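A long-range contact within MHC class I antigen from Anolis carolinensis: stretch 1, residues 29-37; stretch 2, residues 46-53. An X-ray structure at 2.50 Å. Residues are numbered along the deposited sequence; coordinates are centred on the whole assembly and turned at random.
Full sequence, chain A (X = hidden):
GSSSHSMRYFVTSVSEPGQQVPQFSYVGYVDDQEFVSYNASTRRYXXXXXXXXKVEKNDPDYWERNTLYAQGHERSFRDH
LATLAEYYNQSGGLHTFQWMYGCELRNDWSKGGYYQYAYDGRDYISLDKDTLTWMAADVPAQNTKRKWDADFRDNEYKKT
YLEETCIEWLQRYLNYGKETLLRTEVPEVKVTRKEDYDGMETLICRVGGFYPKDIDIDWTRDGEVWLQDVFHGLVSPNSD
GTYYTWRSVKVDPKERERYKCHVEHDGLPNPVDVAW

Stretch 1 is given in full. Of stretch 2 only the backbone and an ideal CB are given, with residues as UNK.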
# COMPACT_ATOMS: atom_id res chain seq x y z
N TYR A 29 -7.95 5.93 -1.10
CA TYR A 29 -7.29 5.72 -2.39
C TYR A 29 -8.30 5.72 -3.53
O TYR A 29 -9.43 5.21 -3.41
CB TYR A 29 -6.52 4.40 -2.43
CG TYR A 29 -5.27 4.36 -1.58
CD1 TYR A 29 -3.99 4.54 -2.15
CD2 TYR A 29 -5.36 4.12 -0.21
CE1 TYR A 29 -2.85 4.50 -1.35
CE2 TYR A 29 -4.22 4.08 0.59
CZ TYR A 29 -2.97 4.26 0.01
OH TYR A 29 -1.86 4.20 0.81
N VAL A 30 -7.85 6.24 -4.67
CA VAL A 30 -8.42 5.92 -5.97
C VAL A 30 -7.29 5.26 -6.74
O VAL A 30 -6.24 5.88 -6.97
CB VAL A 30 -8.96 7.16 -6.68
CG1 VAL A 30 -9.57 6.78 -8.01
CG2 VAL A 30 -10.00 7.86 -5.81
N ASP A 31 -7.46 3.97 -7.06
CA ASP A 31 -6.50 3.19 -7.85
C ASP A 31 -5.08 3.33 -7.31
O ASP A 31 -4.15 3.75 -8.01
CB ASP A 31 -6.48 3.64 -9.31
CG ASP A 31 -7.76 3.36 -10.02
OD1 ASP A 31 -8.52 2.50 -9.55
OD2 ASP A 31 -7.98 4.02 -11.05
N ASP A 32 -4.92 3.00 -6.03
CA ASP A 32 -3.62 3.09 -5.34
C ASP A 32 -2.94 4.46 -5.47
O ASP A 32 -1.74 4.58 -5.19
CB ASP A 32 -2.66 1.94 -5.75
CG ASP A 32 -2.12 2.05 -7.19
OD1 ASP A 32 -1.68 3.14 -7.62
OD2 ASP A 32 -2.15 1.02 -7.90
N GLN A 33 -3.67 5.53 -5.82
CA GLN A 33 -3.22 6.90 -5.54
C GLN A 33 -3.94 7.38 -4.28
O GLN A 33 -5.17 7.40 -4.24
CB GLN A 33 -3.51 7.86 -6.69
CG GLN A 33 -3.01 9.27 -6.44
CD GLN A 33 -3.01 10.14 -7.72
OE1 GLN A 33 -3.34 11.33 -7.68
NE2 GLN A 33 -2.66 9.52 -8.85
N GLU A 34 -3.18 7.74 -3.26
CA GLU A 34 -3.81 8.24 -2.05
C GLU A 34 -4.32 9.65 -2.30
O GLU A 34 -3.62 10.47 -2.88
CB GLU A 34 -2.82 8.21 -0.90
CG GLU A 34 -3.34 8.86 0.36
CD GLU A 34 -2.32 8.91 1.47
OE1 GLU A 34 -1.22 8.35 1.30
OE2 GLU A 34 -2.63 9.52 2.51
N PHE A 35 -5.56 9.94 -1.93
CA PHE A 35 -6.09 11.27 -2.16
C PHE A 35 -6.59 11.97 -0.91
O PHE A 35 -6.65 13.21 -0.91
CB PHE A 35 -7.21 11.24 -3.23
CG PHE A 35 -8.54 10.64 -2.75
CD1 PHE A 35 -9.61 11.47 -2.41
CD2 PHE A 35 -8.73 9.27 -2.72
CE1 PHE A 35 -10.83 10.94 -2.01
CE2 PHE A 35 -9.94 8.74 -2.32
CZ PHE A 35 -10.99 9.57 -1.96
N VAL A 36 -6.91 11.25 0.16
CA VAL A 36 -7.31 11.86 1.42
C VAL A 36 -6.70 11.05 2.54
O VAL A 36 -6.40 9.86 2.38
CB VAL A 36 -8.85 11.93 1.61
CG1 VAL A 36 -9.46 13.01 0.69
CG2 VAL A 36 -9.48 10.55 1.35
N SER A 37 -6.50 11.69 3.69
CA SER A 37 -6.21 10.88 4.86
C SER A 37 -6.72 11.62 6.08
O SER A 37 -6.89 12.84 6.07
CB SER A 37 -4.72 10.54 5.00
OG SER A 37 -4.02 11.47 5.78
N UNK A 46 -7.98 15.30 5.54
CA UNK A 46 -7.20 16.26 4.77
C UNK A 46 -7.00 15.84 3.32
O UNK A 46 -6.95 14.65 3.00
CB UNK A 46 -5.84 16.47 5.43
N UNK A 47 -6.88 16.81 2.41
CA UNK A 47 -6.54 16.48 1.03
C UNK A 47 -5.08 16.09 0.92
O UNK A 47 -4.22 16.66 1.59
CB UNK A 47 -6.84 17.66 0.10
N UNK A 48 -4.81 15.13 0.05
CA UNK A 48 -3.45 14.65 -0.18
C UNK A 48 -2.98 14.89 -1.61
O UNK A 48 -1.84 14.55 -1.92
CB UNK A 48 -3.36 13.16 0.15
N UNK A 49 -3.84 15.42 -2.47
CA UNK A 49 -3.52 15.68 -3.87
C UNK A 49 -4.27 16.94 -4.30
O UNK A 49 -5.28 17.30 -3.69
CB UNK A 49 -3.89 14.49 -4.76
N UNK A 50 -3.79 17.62 -5.34
CA UNK A 50 -4.41 18.91 -5.68
C UNK A 50 -5.83 18.78 -6.22
O UNK A 50 -6.64 19.70 -6.05
CB UNK A 50 -3.55 19.64 -6.71
N UNK A 51 -6.16 17.68 -6.86
CA UNK A 51 -7.39 17.65 -7.62
C UNK A 51 -8.63 17.45 -6.76
O UNK A 51 -9.74 17.78 -7.20
CB UNK A 51 -7.31 16.54 -8.67
N UNK A 52 -8.48 16.96 -5.52
CA UNK A 52 -9.67 16.70 -4.70
C UNK A 52 -10.34 18.00 -4.24
O UNK A 52 -11.52 17.97 -3.89
CB UNK A 52 -9.29 15.85 -3.48
N UNK A 53 -9.64 19.14 -4.30
CA UNK A 53 -10.32 20.38 -3.93
C UNK A 53 -11.42 20.75 -4.92
O UNK A 53 -12.29 21.57 -4.59
CB UNK A 53 -9.31 21.52 -3.83

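Position 46 lies in extended backbone (phi/psi -118/150) and pairs with Ser37 in antiparallel register. Its N is 2.7 Å from Ser37 O, and Ser37 N is 3.1 Å from its O, so both hydrogen bonds belong to the main chain and leave the side chain free. The CB lies on the same sheet face as that of Ser37, 3.8 Å from Ser37 O; a beta-branched, aliphatic or aromatic residue would suit. The residue is Leu46, whose CB, 3.9 Å from Ser37 O, is its side chain's nearest approach.

Position 47 pairs with Val36 without hydrogen bonds between the two. Its phi of -75° permits proline, and no carbonyl of stretch 1 calls for its N; many residues would fit, since the CB comes no nearer than 4.6 Å to Phe35 O and 5.4 Å to Val36 CG1. Pro47 adds little contact.

Position 48 donates its N to Phe35 O (2.8 Å, 151°), which argues against proline. The CB points toward stretch 1, 3.5 Å from Phe35 O, with the carboxylate of Glu34 nearby. A long polar or basic chain would be favoured. Lys48 (m, m, m, t) packs its CG 3.7 Å from Ser37 N and its CE 3.4 Å from Glu34 OE2. Its NZ remains 4.5 Å from Glu34 OE2, beyond a salt bridge, so the aliphatic part makes the closer approach.

At position 49 the CB points toward stretch 1, 4.3 Å from Gln33 OE1 and 4.7 Å from Phe35 CA. A compact apolar residue is plausible. Val49 (m) sets CG2 3.8 Å from Phe35 CB and CG1 3.2 Å from Glu34 O.

Position 50 has nothing of stretch 1 within 5.5 Å of its CB. Its phi of -69° admits proline among others; Pro50 makes no contact with stretch 1.

Position 51 has a sideways CB, also without a neighbour within 5.5 Å, so only a long or large side chain could reach Val30, Gln33 and Phe35; several would suit, and one with a donor could use Gln33 OE1. In Trp51 (chi1 p), NE1 donates to Gln33 OE1 (3.1 Å, 167°), while CH2 lies 3.7 Å from Phe35 CB and 4.2 Å from Val30 CG2. Its six-membered ring is near parallel to Phe35 (19°) but slid apart, centroids 5.7 Å.

Position 52 directs its CB toward Phe35 CD1 (4.5 Å) and Val36 CG1 (5.1 Å), favouring an aliphatic residue. Ile52 brings CG1 to 4.0 Å from Phe35 CD1, at the ring edge, and 4.3 Å from Val36 CG1.

Position 53 is out of reach, leaving the choice open; it is Ser53.

Stretch 2 (46-53) LPKVPWIS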
# COMPACT_ATOMS: atom_id res chain seq x y z
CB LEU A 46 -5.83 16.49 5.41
CG LEU A 46 -5.84 17.18 6.77
CD1 LEU A 46 -4.43 17.36 7.30
CD2 LEU A 46 -6.58 18.51 6.66
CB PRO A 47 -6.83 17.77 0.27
CG PRO A 47 -6.69 18.83 1.27
CD PRO A 47 -7.20 18.24 2.57
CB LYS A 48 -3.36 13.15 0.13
CG LYS A 48 -3.64 12.84 1.59
CD LYS A 48 -2.58 13.45 2.51
CE LYS A 48 -1.28 12.63 2.48
NZ LYS A 48 -0.24 13.25 3.33
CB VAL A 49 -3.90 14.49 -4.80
CG1 VAL A 49 -3.12 13.26 -4.43
CG2 VAL A 49 -5.40 14.20 -4.76
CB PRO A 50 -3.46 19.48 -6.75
CG PRO A 50 -2.18 18.78 -6.54
CD PRO A 50 -2.56 17.39 -6.11
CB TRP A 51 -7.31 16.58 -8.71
CG TRP A 51 -6.95 15.15 -8.29
CD1 TRP A 51 -5.75 14.52 -8.48
CD2 TRP A 51 -7.82 14.18 -7.67
NE1 TRP A 51 -5.81 13.22 -8.01
CE2 TRP A 51 -7.06 12.99 -7.51
CE3 TRP A 51 -9.15 14.20 -7.22
CZ2 TRP A 51 -7.60 11.83 -6.91
CZ3 TRP A 51 -9.68 13.04 -6.63
CH2 TRP A 51 -8.91 11.88 -6.49
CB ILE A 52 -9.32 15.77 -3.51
CG1 ILE A 52 -10.57 15.34 -2.74
CG2 ILE A 52 -8.29 16.42 -2.57
CD1 ILE A 52 -11.66 14.77 -3.58
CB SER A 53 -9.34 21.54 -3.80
OG SER A 53 -8.73 21.85 -5.04
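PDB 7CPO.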